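Local coordinates for protein putative Nitroreductase (Anabaena variabilis ATCC 29413, PDB 3EO7) that binds flavin mononucleotide and is probably an oxidoreductase of the nitroreductase family, at residues Y126-C130 and R131-L135; I214-A217 and V218-L222; L240-I243 and Q244-I247. All coordinates share one frame; numbering follows the deposited sequence.

Contact 1: Y126-C130 and R131-L135; sequences YNYQC and RTHSL
Y128 and H133 meet through Y128 OH and H133 ND1, 2.7 Å apart, at the turn of the hairpin of strands 124-129 and 134-139. The hydrogen bond lies near both ring planes, which stand 78° apart, rim to rim. CG of Y128 is anti to the backbone N (chi1 179°), beside the carbonyl carbon, which puts OH at H133 ND1. H133 NE2 is hydrogen-bonded to S75 on helix 66-82. H133 and S134 both face Q129, which makes a G1 beta bulge. Q129 N donates to S134 O at 2.8 Å, and S134 N returns a bond to Q129 O at 3.3 Å.

The Q129 side chain bends at chi2 and lies alongside R131. R131 NH2 donates to Q129 OE1 at 2.9 Å, in the carbonyl plane on a lone pair but tilted from the guanidinium plane. The amide and guanidinium planes are 50° apart. Two waters also donate to OE1, one of them held by R131 N and NE. Q129 NE2 donates to N127 OD1 at 2.8 Å and to K41 O. R131 also forms a salt bridge with E42. With three donors on OE1 and two acceptors at NE2, the flip of the Q129 amide is probably fixed.

Contact 2: I214-A217 and V218-L222; sequences IDEA and VNDLL. With ACT (acetate ion), chain Q.
E216 and D220 lie side by side on the first turns of helix 215-222 and point the same way. E216 CG comes 3.9 Å from D220 OD2. Their carboxylate planes are turned 74° apart. E216 runs out fully extended, with CG anti to the backbone N (chi1 -177°), and E216 OE2 stays 4.4 Å from D220 OD2. A water donates to both of these oxygens. It probably eases the repulsion between the like charges.

N219, the residue before D220, donates from ND2 to acetate O at 2.8 Å in a nearly straight bond (170°). The acetate probably comes from the crystallisation liquor. ND2 also donates to a water at 3.0 Å, and that water donates to D215 OD2. D215 thus meets N219 through solvent, while its carboxylate forms salt bridges with R451 and R454. The backbone is regular here: N219 N donates to D215 O at 2.9 Å.

I214 takes the N-cap position. Away from the charged side chains, A217 and V218 touch A150 of helix 144-150, and L221 packs on S146 and L147 there. V218 and L222 rest on I165 of strand 162-169, so the helix bridges a neighbouring helix and the antiparallel sheet that contains this strand.

Contact 3: L240-I243 and Q244-I247; sequences LLDI and QQNI
D242 opens a short 3-10 turn at the protein surface, and its side chain ties the turn together as an Asx turn. The turn follows strand 229-239, in the long loop that leads to helix 270-276. It is a local contact between neighbours along the chain, well away from the flavin site.

D242 O accepts Q245 N at 2.8 Å. This is the 3-10 bond, and the donor stands above the carbonyl plane, not on a lone pair. The next bond repeats the pattern: N246 N donates to I243 O at 3.2 Å.

The side chain of D242 points toward the turn. CG lies anti to the backbone N (chi1 178°), and this brings both carboxylate oxygens over the following residues. OD1 takes the backbone Q244 N at 3.0 Å, met from above the carboxylate plane. The CB of Q244 also sits near OD1. OD2 takes the side-chain Q245 NE2 at 2.9 Å. The two side chains cross at about a right angle, with carboxylate and amide planes 75° apart. With an alanine here, Q244 N and Q245 NE2 would probably lose these acceptors, and the Q245 amide would be freer to turn.

The other end of that amide is also held, because Q245 OE1 accepts D239 N at the end of strand 229-239. Q245 thus pins the turn back to the strand, and it also touches T160. L240 CD2 lies loosely near Q245 O.

N246 is the centre of an inverse gamma turn, closed by a weak bond from I247 N to Q245 O. I247 then packs on A156 and S159 of helix 155-159. Q245 NE2 meets D242 OD2 on its anti side, tilted from the carboxylate plane, with an N-H...O angle of 162°.

How the contacts relate
The three contacts follow one another along the chain, and none touches another. Contacts 1 and 2 are the closest pair, with nearest atoms about 6 Å apart and centres 21 Å apart. L222 O of contact 2 is hydrogen-bonded to Y138 OH, on the second strand of the contact 1 hairpin. Contact 3 is more remote. Its nearest atoms are about 15 Å from contact 1 and about 17 Å from contact 2. All three relate to one antiparallel sheet: contact 1 is the turn end of a hairpin in it, contact 2 covers a strand, and contact 3 follows strand 229-239. The side chain of C130 is about 12 Å from bound FMN. Contacts 2 and 3 lie away from the flavin site.

Contact 1: Y126-C130 and R131-L135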
ATOM      1  N   TYR A 126       2.692 -21.510  -4.085  1.00 14.91           N
ATOM      2  CA  TYR A 126       2.736 -21.533  -2.629  1.00 16.15           C
ATOM      3  C   TYR A 126       1.878 -20.397  -2.044  1.00 17.87           C
ATOM      4  O   TYR A 126       1.931 -19.260  -2.513  1.00 18.28           O
ATOM      5  CB  TYR A 126       4.167 -21.321  -2.122  1.00 16.01           C
ATOM      6  CG  TYR A 126       5.196 -22.328  -2.604  1.00 16.76           C
ATOM      7  CD1 TYR A 126       5.715 -22.267  -3.901  1.00 15.83           C
ATOM      8  CD2 TYR A 126       5.680 -23.302  -1.754  1.00 17.23           C
ATOM      9  CE1 TYR A 126       6.666 -23.165  -4.327  1.00 18.25           C
ATOM     10  CE2 TYR A 126       6.638 -24.195  -2.169  1.00 18.15           C
ATOM     11  CZ  TYR A 126       7.116 -24.135  -3.455  1.00 18.14           C
ATOM     12  OH  TYR A 126       8.044 -25.063  -3.828  1.00 18.61           O
ATOM     13  N   ASN A 127       1.076 -20.721  -1.028  1.00 15.97           N
ATOM     14  CA  ASN A 127       0.325 -19.718  -0.309  1.00 13.66           C
ATOM     15  C   ASN A 127       1.041 -19.449   1.021  1.00 15.36           C
ATOM     16  O   ASN A 127       1.390 -20.391   1.748  1.00 14.32           O
ATOM     17  CB  ASN A 127      -1.105 -20.176  -0.041  1.00 16.14           C
ATOM     18  CG  ASN A 127      -1.883 -19.172   0.780  1.00 19.67           C
ATOM     19  OD1 ASN A 127      -2.097 -19.401   1.956  1.00 18.68           O
ATOM     20  ND2 ASN A 127      -2.239 -18.017   0.183  1.00 16.23           N
ATOM     21  N   TYR A 128       1.206 -18.186   1.351  1.00 16.19           N
ATOM     22  CA  TYR A 128       1.801 -17.793   2.627  1.00 15.69           C
ATOM     23  C   TYR A 128       0.751 -17.858   3.761  1.00 16.32           C
ATOM     24  O   TYR A 128      -0.249 -17.169   3.740  1.00 15.47           O
ATOM     25  CB  TYR A 128       2.454 -16.390   2.554  1.00 15.97           C
ATOM     26  CG  TYR A 128       3.033 -16.007   3.912  1.00 13.93           C
ATOM     27  CD1 TYR A 128       4.061 -16.767   4.489  1.00 14.42           C
ATOM     28  CD2 TYR A 128       2.521 -14.936   4.633  1.00 16.21           C
ATOM     29  CE1 TYR A 128       4.536 -16.482   5.773  1.00 15.33           C
ATOM     30  CE2 TYR A 128       3.027 -14.600   5.897  1.00 17.66           C
ATOM     31  CZ  TYR A 128       4.020 -15.383   6.463  1.00 16.27           C
ATOM     32  OH  TYR A 128       4.462 -15.034   7.698  1.00 16.58           O
ATOM     33  N   GLN A 129       1.025 -18.680   4.748  1.00 15.85           N
ATOM     34  CA  GLN A 129       0.140 -18.870   5.894  1.00 17.45           C
ATOM     35  C   GLN A 129       0.648 -18.039   7.075  1.00 15.86           C
ATOM     36  O   GLN A 129       1.613 -18.414   7.735  1.00 16.18           O
ATOM     37  CB  GLN A 129       0.142 -20.344   6.263  1.00 18.47           C
ATOM     38  CG  GLN A 129      -0.533 -21.216   5.247  1.00 18.26           C
ATOM     39  CD  GLN A 129      -2.033 -21.156   5.378  1.00 29.39           C
ATOM     40  OE1 GLN A 129      -2.563 -21.302   6.482  1.00 35.68           O
ATOM     41  NE2 GLN A 129      -2.728 -20.922   4.274  1.00 22.24           N
ATOM     42  N   CYS A 130       0.019 -16.898   7.292  1.00 16.93           N
ATOM     43  CA  CYS A 130       0.350 -15.978   8.379  1.00 18.33           C
ATOM     44  C   CYS A 130       0.265 -16.663   9.736  1.00 18.16           C
ATOM     45  O   CYS A 130       1.096 -16.424  10.601  1.00 18.54           O
ATOM     46  CB  CYS A 130      -0.614 -14.771   8.368  1.00 18.46           C
ATOM     47  SG  CYS A 130      -0.523 -13.718   6.907  1.00 23.19           S
ATOM     48  N   ARG A 131      -0.711 -17.548   9.909  1.00 18.98           N
ATOM     49  CA  ARG A 131      -0.944 -18.170  11.222  1.00 19.92           C
ATOM     50  C   ARG A 131       0.189 -19.025  11.748  1.00 20.25           C
ATOM     51  O   ARG A 131       0.413 -19.097  12.947  1.00 22.61           O
ATOM     52  CB  ARG A 131      -2.226 -19.005  11.205  1.00 21.63           C
ATOM     53  CG  ARG A 131      -3.473 -18.164  11.240  1.00 26.15           C
ATOM     54  CD  ARG A 131      -4.665 -19.067  10.991  1.00 33.14           C
ATOM     55  NE  ARG A 131      -4.532 -19.603   9.641  1.00 40.90           N
ATOM     56  CZ  ARG A 131      -5.335 -20.493   9.081  1.00 39.90           C
ATOM     57  NH1 ARG A 131      -6.396 -20.945   9.745  1.00 42.43           N
ATOM     58  NH2 ARG A 131      -5.076 -20.900   7.835  1.00 29.83           N
ATOM     59  N   THR A 132       0.890 -19.691  10.850  1.00 17.66           N
ATOM     60  CA  THR A 132       1.932 -20.614  11.215  1.00 17.84           C
ATOM     61  C   THR A 132       3.303 -20.202  10.665  1.00 17.61           C
ATOM     62  O   THR A 132       4.306 -20.876  10.912  1.00 21.13           O
ATOM     63  CB  THR A 132       1.553 -22.006  10.676  1.00 19.92           C
ATOM     64  OG1 THR A 132       1.318 -21.918   9.265  1.00 20.75           O
ATOM     65  CG2 THR A 132       0.282 -22.495  11.403  1.00 18.70           C
ATOM     66  N   HIS A 133       3.348 -19.088   9.932  1.00 18.99           N
ATOM     67  CA  HIS A 133       4.586 -18.666   9.259  1.00 18.61           C
ATOM     68  C   HIS A 133       5.141 -19.855   8.445  1.00 17.14           C
ATOM     69  O   HIS A 133       6.266 -20.364   8.656  1.00 17.07           O
ATOM     70  CB  HIS A 133       5.644 -18.074  10.195  1.00 17.88           C
ATOM     71  CG  HIS A 133       6.797 -17.473   9.456  1.00 17.46           C
ATOM     72  ND1 HIS A 133       6.616 -16.559   8.434  1.00 16.95           N
ATOM     73  CD2 HIS A 133       8.132 -17.655   9.569  1.00 17.45           C
ATOM     74  CE1 HIS A 133       7.793 -16.212   7.950  1.00 16.98           C
ATOM     75  NE2 HIS A 133       8.734 -16.872   8.609  1.00 15.30           N
ATOM     76  N   SER A 134       4.298 -20.314   7.529  0.50 17.05           N
ATOM     77  CA  SER A 134       4.616 -21.411   6.640  0.50 17.54           C
ATOM     78  C   SER A 134       4.129 -21.102   5.237  0.50 16.38           C
ATOM     79  O   SER A 134       3.374 -20.162   5.036  0.50 16.25           O
ATOM     80  CB  SER A 134       3.948 -22.702   7.115  0.50 17.61           C
ATOM     81  OG  SER A 134       2.531 -22.578   7.231  0.50 11.80           O
ATOM     82  N   LEU A 135       4.603 -21.902   4.286  1.00 16.54           N
ATOM     83  CA  LEU A 135       4.161 -21.873   2.910  1.00 19.04           C
ATOM     84  C   LEU A 135       3.475 -23.209   2.639  1.00 19.52           C
ATOM     85  O   LEU A 135       3.990 -24.272   3.046  1.00 25.56           O
ATOM     86  CB  LEU A 135       5.340 -21.727   1.946  1.00 19.54           C
ATOM     87  CG  LEU A 135       6.006 -20.367   1.897  1.00 19.97           C
ATOM     88  CD1 LEU A 135       7.299 -20.535   1.060  1.00 22.47           C
ATOM     89  CD2 LEU A 135       5.101 -19.296   1.317  1.00 17.92           C
TER
HETATM   90  O   HOH W   1      -1.652 -22.004   8.962  0.50 20.30           O
HETATM   91  O   HOH W   2      -2.602 -18.514   7.838  1.00 21.09           O

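Contact 2: I214-A217 and V218-L222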
ATOM      1  N   ILE A 214      -2.515  -9.685 -17.421  1.00 14.91           N
ATOM      2  CA  ILE A 214      -3.799 -10.223 -17.852  1.00 15.46           C
ATOM      3  C   ILE A 214      -4.442 -10.875 -16.630  1.00 14.15           C
ATOM      4  O   ILE A 214      -4.071 -11.979 -16.216  1.00 15.72           O
ATOM      5  CB  ILE A 214      -3.659 -11.221 -19.041  1.00 16.88           C
ATOM      6  CG1 ILE A 214      -2.932 -10.533 -20.220  1.00 19.92           C
ATOM      7  CG2 ILE A 214      -5.026 -11.747 -19.456  1.00 17.37           C
ATOM      8  CD1 ILE A 214      -2.505 -11.500 -21.348  1.00 17.74           C
ATOM      9  N   ASP A 215      -5.373 -10.144 -16.022  1.00 14.38           N
ATOM     10  CA  ASP A 215      -6.011 -10.619 -14.775  1.00 13.64           C
ATOM     11  C   ASP A 215      -6.527 -12.034 -14.882  1.00 15.55           C
ATOM     12  O   ASP A 215      -6.273 -12.847 -14.004  1.00 13.74           O
ATOM     13  CB  ASP A 215      -7.131  -9.688 -14.312  1.00 16.02           C
ATOM     14  CG  ASP A 215      -6.650  -8.262 -14.090  1.00 15.25           C
ATOM     15  OD1 ASP A 215      -6.348  -7.569 -15.098  1.00 16.48           O
ATOM     16  OD2 ASP A 215      -6.603  -7.845 -12.919  1.00 17.87           O
ATOM     17  N   GLU A 216      -7.259 -12.311 -15.956  1.00 16.23           N
ATOM     18  CA  GLU A 216      -7.837 -13.634 -16.172  1.00 15.30           C
ATOM     19  C   GLU A 216      -6.763 -14.733 -16.066  1.00 15.30           C
ATOM     20  O   GLU A 216      -6.984 -15.797 -15.473  1.00 16.68           O
ATOM     21  CB  GLU A 216      -8.517 -13.685 -17.545  1.00 15.84           C
ATOM     22  CG  GLU A 216      -9.210 -15.006 -17.840  1.00 19.64           C
ATOM     23  CD  GLU A 216      -9.855 -15.068 -19.209  1.00 16.29           C
ATOM     24  OE1 GLU A 216      -9.665 -14.164 -20.054  1.00 21.00           O
ATOM     25  OE2 GLU A 216     -10.547 -16.077 -19.451  1.00 22.37           O
ATOM     26  N   ALA A 217      -5.619 -14.483 -16.700  1.00 14.93           N
ATOM     27  CA  ALA A 217      -4.508 -15.429 -16.762  1.00 14.85           C
ATOM     28  C   ALA A 217      -3.831 -15.631 -15.448  1.00 15.70           C
ATOM     29  O   ALA A 217      -3.476 -16.763 -15.088  1.00 16.83           O
ATOM     30  CB  ALA A 217      -3.480 -14.982 -17.826  1.00 13.77           C
ATOM     31  N   VAL A 218      -3.608 -14.540 -14.721  1.00 16.28           N
ATOM     32  CA  VAL A 218      -2.950 -14.645 -13.426  1.00 14.60           C
ATOM     33  C   VAL A 218      -3.875 -15.359 -12.450  1.00 16.50           C
ATOM     34  O   VAL A 218      -3.440 -16.241 -11.706  1.00 14.10           O
ATOM     35  CB  VAL A 218      -2.516 -13.288 -12.898  1.00 14.25           C
ATOM     36  CG1 VAL A 218      -1.921 -13.432 -11.494  1.00 15.04           C
ATOM     37  CG2 VAL A 218      -1.509 -12.604 -13.867  1.00 17.89           C
ATOM     38  N   ASN A 219      -5.156 -15.007 -12.468  1.00 15.82           N
ATOM     39  CA  ASN A 219      -6.111 -15.619 -11.544  1.00 15.41           C
ATOM     40  C   ASN A 219      -6.280 -17.094 -11.866  1.00 16.00           C
ATOM     41  O   ASN A 219      -6.375 -17.911 -10.977  1.00 18.44           O
ATOM     42  CB  ASN A 219      -7.420 -14.832 -11.503  1.00 13.11           C
ATOM     43  CG  ASN A 219      -7.206 -13.414 -10.939  1.00 15.78           C
ATOM     44  OD1 ASN A 219      -6.247 -13.197 -10.178  1.00 16.50           O
ATOM     45  ND2 ASN A 219      -8.039 -12.455 -11.349  1.00 16.76           N
ATOM     46  N   ASP A 220      -6.288 -17.433 -13.148  1.00 16.28           N
ATOM     47  CA  ASP A 220      -6.338 -18.837 -13.550  1.00 16.75           C
ATOM     48  C   ASP A 220      -5.100 -19.602 -13.062  1.00 18.33           C
ATOM     49  O   ASP A 220      -5.204 -20.751 -12.583  1.00 16.01           O
ATOM     50  CB  ASP A 220      -6.442 -18.954 -15.080  1.00 16.97           C
ATOM     51  CG  ASP A 220      -7.840 -18.598 -15.640  1.00 22.56           C
ATOM     52  OD1 ASP A 220      -8.798 -18.364 -14.865  1.00 25.69           O
ATOM     53  OD2 ASP A 220      -7.964 -18.571 -16.892  1.00 23.29           O
ATOM     54  N   LEU A 221      -3.937 -18.978 -13.234  1.00 18.51           N
ATOM     55  CA  LEU A 221      -2.616 -19.557 -12.874  1.00 19.85           C
ATOM     56  C   LEU A 221      -2.566 -19.916 -11.393  1.00 21.02           C
ATOM     57  O   LEU A 221      -2.109 -20.991 -11.024  1.00 18.18           O
ATOM     58  CB  LEU A 221      -1.487 -18.566 -13.278  1.00 22.52           C
ATOM     59  CG  LEU A 221      -0.055 -18.856 -12.800  1.00 24.91           C
ATOM     60  CD1 LEU A 221       1.002 -18.323 -13.793  1.00 37.28           C
ATOM     61  CD2 LEU A 221       0.229 -18.308 -11.473  1.00 22.57           C
ATOM     62  N   LEU A 222      -3.109 -19.039 -10.551  1.00 18.32           N
ATOM     63  CA  LEU A 222      -3.193 -19.271  -9.104  1.00 16.77           C
ATOM     64  C   LEU A 222      -4.293 -20.233  -8.653  1.00 17.36           C
ATOM     65  O   LEU A 222      -4.285 -20.680  -7.501  1.00 17.43           O
ATOM     66  CB  LEU A 222      -3.422 -17.955  -8.382  1.00 18.27           C
ATOM     67  CG  LEU A 222      -2.241 -16.994  -8.413  1.00 20.40           C
ATOM     68  CD1 LEU A 222      -2.676 -15.646  -7.775  1.00 22.37           C
ATOM     69  CD2 LEU A 222      -1.031 -17.629  -7.695  1.00 18.72           C
TER
HETATM   70  C   ACT Q 715     -10.682 -12.030 -13.858  1.00 24.18           C
HETATM   71  O   ACT Q 715     -10.014 -12.952 -13.297  1.00 18.87           O
HETATM   72  OXT ACT Q 715     -10.722 -10.855 -13.211  1.00 29.56           O
HETATM   73  CH3 ACT Q 715     -11.436 -12.500 -15.108  1.00 22.69           C
HETATM   74  O   HOH W   3      -7.434  -9.573 -10.850  1.00 14.16           O
HETATM   75  O   HOH W   4     -10.383 -18.474 -17.680  1.00 34.11           O

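Contact 3: L240-I243 and Q244-I247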
ATOM      1  N   LEU A 240      19.669  -9.836  -5.149  1.00 15.20           N
ATOM      2  CA  LEU A 240      20.763  -8.912  -5.366  1.00 16.15           C
ATOM      3  C   LEU A 240      22.152  -9.510  -5.087  1.00 15.86           C
ATOM      4  O   LEU A 240      23.178  -8.920  -5.451  1.00 16.93           O
ATOM      5  CB  LEU A 240      20.531  -7.613  -4.578  1.00 17.72           C
ATOM      6  CG  LEU A 240      19.277  -6.814  -4.927  1.00 19.92           C
ATOM      7  CD1 LEU A 240      19.205  -5.606  -4.020  1.00 21.59           C
ATOM      8  CD2 LEU A 240      19.204  -6.403  -6.426  1.00 19.96           C
ATOM      9  N   LEU A 241      22.201 -10.687  -4.484  1.00 13.95           N
ATOM     10  CA  LEU A 241      23.479 -11.368  -4.289  1.00 15.03           C
ATOM     11  C   LEU A 241      23.899 -12.091  -5.579  1.00 17.28           C
ATOM     12  O   LEU A 241      25.020 -12.573  -5.687  1.00 17.57           O
ATOM     13  CB  LEU A 241      23.397 -12.328  -3.119  1.00 17.09           C
ATOM     14  CG  LEU A 241      23.007 -11.641  -1.805  1.00 17.41           C
ATOM     15  CD1 LEU A 241      23.038 -12.694  -0.716  1.00 17.65           C
ATOM     16  CD2 LEU A 241      23.905 -10.459  -1.497  1.00 17.72           C
ATOM     17  N   ASP A 242      22.993 -12.160  -6.556  1.00 15.95           N
ATOM     18  CA  ASP A 242      23.285 -12.716  -7.885  1.00 15.13           C
ATOM     19  C   ASP A 242      23.462 -11.509  -8.812  1.00 16.45           C
ATOM     20  O   ASP A 242      22.509 -10.779  -9.071  1.00 19.09           O
ATOM     21  CB  ASP A 242      22.136 -13.619  -8.328  1.00 15.07           C
ATOM     22  CG  ASP A 242      22.301 -14.221  -9.724  1.00 18.42           C
ATOM     23  OD1 ASP A 242      23.248 -13.882 -10.455  1.00 20.38           O
ATOM     24  OD2 ASP A 242      21.441 -15.070 -10.078  1.00 20.81           O
ATOM     25  N   ILE A 243      24.684 -11.305  -9.294  1.00 14.74           N
ATOM     26  CA  ILE A 243      25.006 -10.194 -10.177  1.00 16.54           C
ATOM     27  C   ILE A 243      24.008 -10.121 -11.320  1.00 14.44           C
ATOM     28  O   ILE A 243      23.588  -9.052 -11.733  1.00 16.63           O
ATOM     29  CB  ILE A 243      26.432 -10.343 -10.790  1.00 18.32           C
ATOM     30  CG1 ILE A 243      27.519 -10.292  -9.695  1.00 25.72           C
ATOM     31  CG2 ILE A 243      26.659  -9.257 -11.819  1.00 18.50           C
ATOM     32  CD1 ILE A 243      28.914 -10.694 -10.135  1.00 21.03           C
ATOM     33  N   GLN A 244      23.601 -11.282 -11.823  1.00 14.47           N
ATOM     34  CA  GLN A 244      22.677 -11.330 -12.967  1.00 14.61           C
ATOM     35  C   GLN A 244      21.233 -10.877 -12.679  1.00 18.16           C
ATOM     36  O   GLN A 244      20.459 -10.625 -13.607  1.00 18.72           O
ATOM     37  CB  GLN A 244      22.688 -12.736 -13.549  1.00 15.94           C
ATOM     38  CG  GLN A 244      24.060 -13.074 -14.110  1.00 17.32           C
ATOM     39  CD  GLN A 244      24.360 -12.221 -15.319  1.00 20.80           C
ATOM     40  OE1 GLN A 244      23.582 -12.227 -16.265  1.00 18.76           O
ATOM     41  NE2 GLN A 244      25.474 -11.484 -15.306  1.00 12.89           N
ATOM     42  N   GLN A 245      20.896 -10.736 -11.411  1.00 17.22           N
ATOM     43  CA  GLN A 245      19.578 -10.277 -11.017  1.00 17.61           C
ATOM     44  C   GLN A 245      19.551  -8.789 -10.604  1.00 19.06           C
ATOM     45  O   GLN A 245      18.532  -8.290 -10.161  1.00 17.77           O
ATOM     46  CB  GLN A 245      19.009 -11.224  -9.954  1.00 17.86           C
ATOM     47  CG  GLN A 245      18.825 -12.651 -10.459  1.00 16.34           C
ATOM     48  CD  GLN A 245      18.114 -13.544  -9.456  1.00 16.33           C
ATOM     49  OE1 GLN A 245      17.048 -13.193  -8.930  1.00 17.42           O
ATOM     50  NE2 GLN A 245      18.705 -14.712  -9.186  1.00 16.77           N
ATOM     51  N   ASN A 246      20.670  -8.074 -10.747  0.50 17.11           N
ATOM     52  CA  ASN A 246      20.706  -6.628 -10.469  0.50 19.32           C
ATOM     53  C   ASN A 246      20.325  -5.917 -11.773  0.50 19.94           C
ATOM     54  O   ASN A 246      21.126  -5.223 -12.401  0.50 20.59           O
ATOM     55  CB  ASN A 246      22.067  -6.144  -9.952  0.50 18.09           C
ATOM     56  CG  ASN A 246      22.053  -4.658  -9.540  0.50 19.93           C
ATOM     57  OD1 ASN A 246      20.995  -4.061  -9.311  0.50 17.36           O
ATOM     58  ND2 ASN A 246      23.245  -4.058  -9.457  0.50 24.37           N
ATOM     59  N   ILE A 247      19.065  -6.089 -12.136  1.00 19.89           N
ATOM     60  CA  ILE A 247      18.520  -5.592 -13.399  1.00 20.33           C
ATOM     61  C   ILE A 247      17.852  -4.263 -13.243  1.00 19.34           C
ATOM     62  O   ILE A 247      17.452  -3.853 -12.149  1.00 18.32           O
ATOM     63  CB  ILE A 247      17.514  -6.596 -14.014  1.00 21.08           C
ATOM     64  CG1 ILE A 247      16.310  -6.813 -13.105  1.00 21.17           C
ATOM     65  CG2 ILE A 247      18.220  -7.935 -14.333  1.00 24.26           C
ATOM     66  CD1 ILE A 247      15.213  -7.657 -13.708  1.00 22.53           C
TER